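Putative cellulase CEL6 (PDB 1UP3) is an endoglucanase of glycoside hydrolase family 6 that probably hydrolyses beta-1,4-glucosidic bonds within cellulose chains. Local coordinates at residues A[74-79]-A[116-121]; A[186-191]-A[214-219]. All coordinates share one frame; numbering follows the deposited sequence.

Interaction 1: A[74-79]-A[116-121]; sequences TLYGIP and IVEPDA. With BGC (beta-D-glucopyranose), chain B.
L75 and E118 meet where two parallel strands run out into loops. L75 N donates to I116 O, and one step further on E118 N returns a bent bond to L75 O at 2.9 Å. From there the side chain of E118 does the joining. Its CB starts out away from 74-79, and both CB and CG lie beside L75 O. The bend at chi2 (-63°) then folds the chain back, bringing E118 CD to 3.3 Å from L75 O and laying the carboxylate against the backbone amides of G77 and I78. E118 OE2 takes G77 N on its syn lone pair at 2.9 Å, nearly straight (164°), and is gripped a second time by Y97 OH. E118 OE1 accepts I78 N at 3.1 Å, from well above the carboxylate plane, and I78 CB closes over the same oxygen. One buried acid thus pins two successive amides.

Y76 carries the contact on toward the sugar. With CG anti to the backbone N (chi1 -167°), the ring brings the edge at Y76 CE1 to 3.4 Å from P119 O, while CD1 rests on P119 CD. Its hydroxyl donates to a water that in turn donates to D120 OD2; glucose O4 also donates to D120 OD2, at 2.7 Å. The type II turn from E118 to A121 swings D120 into this place. Earlier on the strand, T74 CG2 presses on P119 CG at 3.5 Å.

The pair belongs to a beta-alpha-beta unit. L75 leans on W100 and I101 of its connecting helix 94-108 and on L147 of helix 130-147, whereas T74 and P119 pack against W43 of strand 42-44.

Interaction 2: A[186-191]-A[214-219]; sequences SLNVSN and YVIDTS. With BGC (beta-D-glucopyranose), chain B.
S186 and L187 pair with V215 and I216 in the parallel sheet of a beta-alpha-beta unit, just where its two strands end at the sugar-binding side. L187 is clasped by both its backbone polar atoms: its N donates to V215 O, and L187 O accepts D217 N at 3.0 Å. On the face carrying S186 and V215, V215 CG2 sits 3.7 Å from S186 CB, and S186 OG bonds D158 OD1; on the other face L187 CD1 comes obliquely to Y214 CD2 at 4.1 Å.

At the end of its strand, D217 takes over. CG stands anti to the backbone N (chi1 -167°), which carries the carboxylate across to the 188-191 turn. D217 OD2 receives S190 N at 3.1 Å and 166°, tilted above the carboxylate plane, and is also bonded by K261 N. OD1 serves its own segment: S219 N closes an Asx turn, and S219 OG donates to D217 OD1 at 2.7 Å from the same face of the plane, with I260 N as a further donor. This buried carboxylate therefore ties three loops together. N188 holds the backbone of the same residue: N188 ND2 donates to D217 O at 3.0 Å, nearly in line with the carbonyl though somewhat out of the N188 amide plane, and its CB touches I216 CG2. Two waters complete the join, linking N191 O to S219 OG and to D217 O.

The type II turn from N188 to N191 presents N191 to the substrate analogue: N191 ND2 donates almost straight (174°) to glucose O6 at 2.8 Å. Ligand-binding loops that follow the C-terminal ends of parallel strands, with helix 195-208 packed on the face of L187, Y214 and I216, are characteristic of alpha/beta barrel glycosidases such as family 6.

In the fold
Interactions 1 and 2 lie on one seven-stranded parallel sheet, their centres 13 Å apart, and follow each other in series along the chain. Each closes a beta-alpha-beta unit, the first through helix 94-108 and the second through helix 195-208; strand 153-158 lies between the two pairs. They nevertheless touch: I116 CG2 packs on S186 OG at 3.6 Å, and P119 CB meets V189 CG1 at 3.9 Å, as suits the distorted barrel of family 6. Both loop ends reach the same glucose, D120 of interaction 1 at O4 and N191 of interaction 2 at O6, while D82 also binds it. The loops that follow the two strand pairs thus contribute to one sugar-binding position of the cleft.

Interaction 1: A[74-79]-A[116-121]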
loop_
_atom_site.group_PDB
_atom_site.type_symbol
_atom_site.label_atom_id
_atom_site.label_comp_id
_atom_site.label_asym_id
_atom_site.label_seq_id
_atom_site.Cartn_x
_atom_site.Cartn_y
_atom_site.Cartn_z
ATOM N N THR A 74 0.601 4.196 4.179
ATOM C CA THR A 74 1.560 3.559 3.285
ATOM C C THR A 74 2.842 4.364 3.222
ATOM O O THR A 74 2.800 5.539 2.891
ATOM C CB THR A 74 0.946 3.412 1.933
ATOM O OG1 THR A 74 -0.214 2.561 2.048
ATOM C CG2 THR A 74 1.917 2.687 0.958
ATOM N N LEU A 75 3.956 3.753 3.592
ATOM C CA LEU A 75 5.244 4.436 3.537
ATOM C C LEU A 75 5.889 4.164 2.192
ATOM O O LEU A 75 6.130 3.021 1.840
ATOM C CB LEU A 75 6.143 3.977 4.701
ATOM C CG LEU A 75 5.545 4.166 6.101
ATOM C CD1 LEU A 75 6.563 3.752 7.161
ATOM C CD2 LEU A 75 5.081 5.598 6.368
ATOM N N TYR A 76 6.226 5.217 1.455
ATOM C CA TYR A 76 6.732 5.064 0.080
ATOM C C TYR A 76 7.861 6.073 -0.157
ATOM O O TYR A 76 7.752 6.966 -1.006
ATOM C CB TYR A 76 5.557 5.249 -0.899
ATOM C CG TYR A 76 5.767 4.832 -2.348
ATOM C CD1 TYR A 76 6.321 3.595 -2.642
ATOM C CD2 TYR A 76 5.348 5.642 -3.385
ATOM C CE1 TYR A 76 6.508 3.163 -3.962
ATOM C CE2 TYR A 76 5.500 5.245 -4.719
ATOM C CZ TYR A 76 6.055 3.997 -5.000
ATOM O OH TYR A 76 6.226 3.604 -6.326
ATOM N N GLY A 77 8.906 5.965 0.659
ATOM C CA GLY A 77 10.030 6.901 0.640
ATOM C C GLY A 77 11.389 6.267 0.377
ATOM O O GLY A 77 12.401 6.964 0.516
ATOM N N ILE A 78 11.448 4.999 0.016
ATOM C CA ILE A 78 12.758 4.297 -0.082
ATOM C C ILE A 78 13.679 4.984 -1.084
ATOM O O ILE A 78 13.231 5.485 -2.117
ATOM C CB ILE A 78 12.556 2.787 -0.454
ATOM C CG1 ILE A 78 13.728 1.918 -0.022
ATOM C CG2 ILE A 78 12.241 2.637 -1.915
ATOM C CD1 ILE A 78 13.821 1.738 1.479
ATOM N N PRO A 79 14.961 5.078 -0.779
ATOM C CA PRO A 79 15.892 5.617 -1.769
ATOM C C PRO A 79 15.869 4.796 -3.065
ATOM O O PRO A 79 15.693 3.586 -3.038
ATOM C CB PRO A 79 17.256 5.531 -1.065
ATOM C CG PRO A 79 16.914 5.652 0.392
ATOM C CD PRO A 79 15.627 4.848 0.498
ATOM N N ILE A 116 1.712 -0.062 5.863
ATOM C CA ILE A 116 2.177 -0.797 4.692
ATOM C C ILE A 116 3.582 -0.242 4.364
ATOM O O ILE A 116 3.741 0.927 4.006
ATOM C CB ILE A 116 1.249 -0.609 3.514
ATOM C CG1 ILE A 116 -0.228 -0.904 3.874
ATOM C CG2 ILE A 116 1.762 -1.419 2.315
ATOM C CD1 ILE A 116 -0.434 -2.305 4.336
ATOM N N VAL A 117 4.601 -1.068 4.534
ATOM C CA VAL A 117 5.996 -0.622 4.427
ATOM C C VAL A 117 6.517 -0.867 2.999
ATOM O O VAL A 117 6.753 -2.007 2.574
ATOM C CB VAL A 117 6.915 -1.359 5.409
ATOM C CG1 VAL A 117 8.356 -0.859 5.318
ATOM C CG2 VAL A 117 6.416 -1.244 6.818
ATOM N N GLU A 118 6.703 0.242 2.292
ATOM C CA GLU A 118 7.427 0.312 1.023
ATOM C C GLU A 118 6.960 -0.635 -0.076
ATOM O O GLU A 118 7.660 -1.563 -0.467
ATOM C CB GLU A 118 8.921 0.182 1.275
ATOM C CG GLU A 118 9.470 1.308 2.139
ATOM C CD GLU A 118 9.352 2.693 1.517
ATOM O OE1 GLU A 118 9.239 2.857 0.267
ATOM O OE2 GLU A 118 9.406 3.672 2.311
ATOM N N PRO A 119 5.805 -0.326 -0.636
ATOM C CA PRO A 119 5.349 -1.042 -1.857
ATOM C C PRO A 119 6.486 -1.139 -2.877
ATOM O O PRO A 119 7.120 -0.130 -3.159
ATOM C CB PRO A 119 4.242 -0.126 -2.401
ATOM C CG PRO A 119 3.630 0.442 -1.145
ATOM C CD PRO A 119 4.835 0.701 -0.236
ATOM N N ASP A 120 6.725 -2.343 -3.365
ATOM C CA ASP A 120 7.676 -2.667 -4.453
ATOM C C ASP A 120 9.112 -2.756 -4.015
ATOM O O ASP A 120 9.921 -3.245 -4.787
ATOM C CB ASP A 120 7.639 -1.691 -5.634
ATOM C CG ASP A 120 6.264 -1.463 -6.215
ATOM O OD1 ASP A 120 5.383 -2.348 -6.111
ATOM O OD2 ASP A 120 6.020 -0.386 -6.832
ATOM N N ALA A 121 9.464 -2.318 -2.804
ATOM C CA ALA A 121 10.902 -2.170 -2.508
ATOM C C ALA A 121 11.634 -3.506 -2.541
ATOM O O ALA A 121 12.695 -3.640 -3.176
ATOM C CB ALA A 121 11.126 -1.460 -1.196
HETATM C C2 BGC B . 5.959 -1.080 -11.399
HETATM C C3 BGC B . 5.575 -0.277 -10.166
HETATM C C4 BGC B . 4.180 -0.673 -9.680
HETATM C C5 BGC B . 4.125 -2.209 -9.536
HETATM C C6 BGC B . 2.707 -2.694 -9.210
HETATM C C1 BGC B . 5.816 -2.579 -11.114
HETATM O O2 BGC B . 7.281 -0.738 -11.858
HETATM O O3 BGC B . 5.648 1.120 -10.403
HETATM O O4 BGC B . 3.845 -0.062 -8.430
HETATM O O5 BGC B . 4.491 -2.865 -10.739
HETATM O O6 BGC B . 2.693 -4.093 -9.003
HETATM O O HOH W 1 7.784 1.594 -6.834
#

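Interaction 2: A[186-191]-A[214-219]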
loop_
_atom_site.group_PDB
_atom_site.type_symbol
_atom_site.label_atom_id
_atom_site.label_comp_id
_atom_site.label_asym_id
_atom_site.label_seq_id
_atom_site.Cartn_x
_atom_site.Cartn_y
_atom_site.Cartn_z
ATOM N N SER A 186 2.273 -7.479 2.668
ATOM C CA SER A 186 1.191 -7.057 1.778
ATOM C C SER A 186 1.424 -7.530 0.378
ATOM O O SER A 186 2.572 -7.679 -0.064
ATOM C CB SER A 186 1.005 -5.518 1.813
ATOM O OG SER A 186 2.216 -4.861 1.541
ATOM N N LEU A 187 0.318 -7.787 -0.313
ATOM C CA LEU A 187 0.317 -8.254 -1.710
ATOM C C LEU A 187 -0.590 -7.427 -2.611
ATOM O O LEU A 187 -1.603 -6.874 -2.171
ATOM C CB LEU A 187 -0.211 -9.672 -1.764
ATOM C CG LEU A 187 0.556 -10.768 -1.009
ATOM C CD1 LEU A 187 -0.204 -12.105 -1.072
ATOM C CD2 LEU A 187 1.957 -10.885 -1.617
ATOM N N ASN A 188 -0.232 -7.396 -3.893
ATOM C CA ASN A 188 -1.068 -6.826 -4.946
ATOM C C ASN A 188 -1.171 -5.310 -4.940
ATOM O O ASN A 188 -2.063 -4.765 -5.595
ATOM C CB ASN A 188 -2.487 -7.424 -4.897
ATOM C CG ASN A 188 -3.106 -7.647 -6.294
ATOM O OD1 ASN A 188 -2.406 -7.894 -7.301
ATOM N ND2 ASN A 188 -4.410 -7.504 -6.365
ATOM N N VAL A 189 -0.289 -4.636 -4.189
ATOM C CA VAL A 189 -0.410 -3.195 -4.043
ATOM C C VAL A 189 -0.271 -2.510 -5.413
ATOM O O VAL A 189 0.710 -2.714 -6.140
ATOM C CB VAL A 189 0.583 -2.599 -2.972
ATOM C CG1 VAL A 189 0.510 -1.066 -2.974
ATOM C CG2 VAL A 189 0.306 -3.165 -1.608
ATOM N N SER A 190 -1.259 -1.698 -5.757
ATOM C CA SER A 190 -1.335 -1.054 -7.035
ATOM C C SER A 190 -1.438 -1.983 -8.216
ATOM O O SER A 190 -1.238 -1.526 -9.327
ATOM C CB SER A 190 -0.185 -0.050 -7.235
ATOM O OG SER A 190 -0.106 0.816 -6.132
ATOM N N ASN A 191 -1.728 -3.255 -8.001
ATOM C CA ASN A 191 -1.887 -4.176 -9.140
ATOM C C ASN A 191 -3.310 -4.722 -9.191
ATOM O O ASN A 191 -4.205 -4.171 -8.576
ATOM C CB ASN A 191 -0.788 -5.228 -9.107
ATOM C CG ASN A 191 -0.336 -5.616 -10.489
ATOM O OD1 ASN A 191 -1.133 -6.118 -11.281
ATOM N ND2 ASN A 191 0.960 -5.390 -10.795
ATOM N N TYR A 214 -1.118 -11.612 6.232
ATOM C CA TYR A 214 -0.974 -10.715 5.091
ATOM C C TYR A 214 -2.281 -9.985 4.777
ATOM O O TYR A 214 -3.381 -10.407 5.188
ATOM C CB TYR A 214 -0.439 -11.450 3.819
ATOM C CG TYR A 214 -1.323 -12.574 3.345
ATOM C CD1 TYR A 214 -1.207 -13.857 3.894
ATOM C CD2 TYR A 214 -2.340 -12.348 2.455
ATOM C CE1 TYR A 214 -2.055 -14.872 3.514
ATOM C CE2 TYR A 214 -3.202 -13.367 2.071
ATOM C CZ TYR A 214 -3.076 -14.607 2.604
ATOM O OH TYR A 214 -3.984 -15.589 2.252
ATOM N N VAL A 215 -2.122 -8.916 4.023
ATOM C CA VAL A 215 -3.253 -8.191 3.478
ATOM C C VAL A 215 -3.112 -8.141 1.951
ATOM O O VAL A 215 -1.996 -8.225 1.437
ATOM C CB VAL A 215 -3.331 -6.786 4.057
ATOM C CG1 VAL A 215 -3.619 -6.826 5.530
ATOM C CG2 VAL A 215 -2.048 -5.992 3.791
ATOM N N ILE A 216 -4.243 -8.062 1.259
ATOM C CA ILE A 216 -4.296 -8.004 -0.189
ATOM C C ILE A 216 -4.974 -6.649 -0.563
ATOM O O ILE A 216 -6.075 -6.356 -0.075
ATOM C CB ILE A 216 -5.081 -9.176 -0.790
ATOM C CG1 ILE A 216 -4.423 -10.524 -0.449
ATOM C CG2 ILE A 216 -5.164 -9.029 -2.298
ATOM C CD1 ILE A 216 -5.323 -11.736 -0.702
ATOM N N ASP A 217 -4.362 -5.934 -1.502
ATOM C CA ASP A 217 -4.910 -4.708 -2.134
ATOM C C ASP A 217 -5.939 -5.189 -3.155
ATOM O O ASP A 217 -5.593 -5.767 -4.190
ATOM C CB ASP A 217 -3.824 -3.899 -2.820
ATOM C CG ASP A 217 -4.248 -2.543 -3.207
ATOM O OD1 ASP A 217 -5.467 -2.242 -3.123
ATOM O OD2 ASP A 217 -3.424 -1.668 -3.582
ATOM N N THR A 218 -7.208 -4.935 -2.855
ATOM C CA THR A 218 -8.321 -5.251 -3.735
ATOM C C THR A 218 -8.943 -4.021 -4.398
ATOM O O THR A 218 -10.062 -4.066 -4.953
ATOM C CB THR A 218 -9.408 -6.021 -2.956
ATOM O OG1 THR A 218 -9.843 -5.239 -1.829
ATOM C CG2 THR A 218 -8.863 -7.378 -2.433
ATOM N N SER A 219 -8.207 -2.910 -4.384
ATOM C CA SER A 219 -8.692 -1.670 -4.962
ATOM C C SER A 219 -9.129 -1.751 -6.432
ATOM O O SER A 219 -10.122 -1.093 -6.840
ATOM C CB SER A 219 -7.644 -0.584 -4.800
ATOM O OG SER A 219 -6.389 -0.963 -5.372
HETATM C C2 BGC B . 5.959 -1.080 -11.399
HETATM C C3 BGC B . 5.575 -0.277 -10.166
HETATM C C4 BGC B . 4.180 -0.673 -9.680
HETATM C C5 BGC B . 4.125 -2.209 -9.536
HETATM C C6 BGC B . 2.707 -2.694 -9.210
HETATM C C1 BGC B . 5.816 -2.579 -11.114
HETATM O O2 BGC B . 7.281 -0.738 -11.858
HETATM O O3 BGC B . 5.648 1.120 -10.403
HETATM O O4 BGC B . 3.845 -0.062 -8.430
HETATM O O5 BGC B . 4.491 -2.865 -10.739
HETATM O O6 BGC B . 2.693 -4.093 -9.003
HETATM O O HOH W 2 -4.577 -1.444 -7.508
HETATM O O HOH W 3 -6.213 -4.468 -6.680
#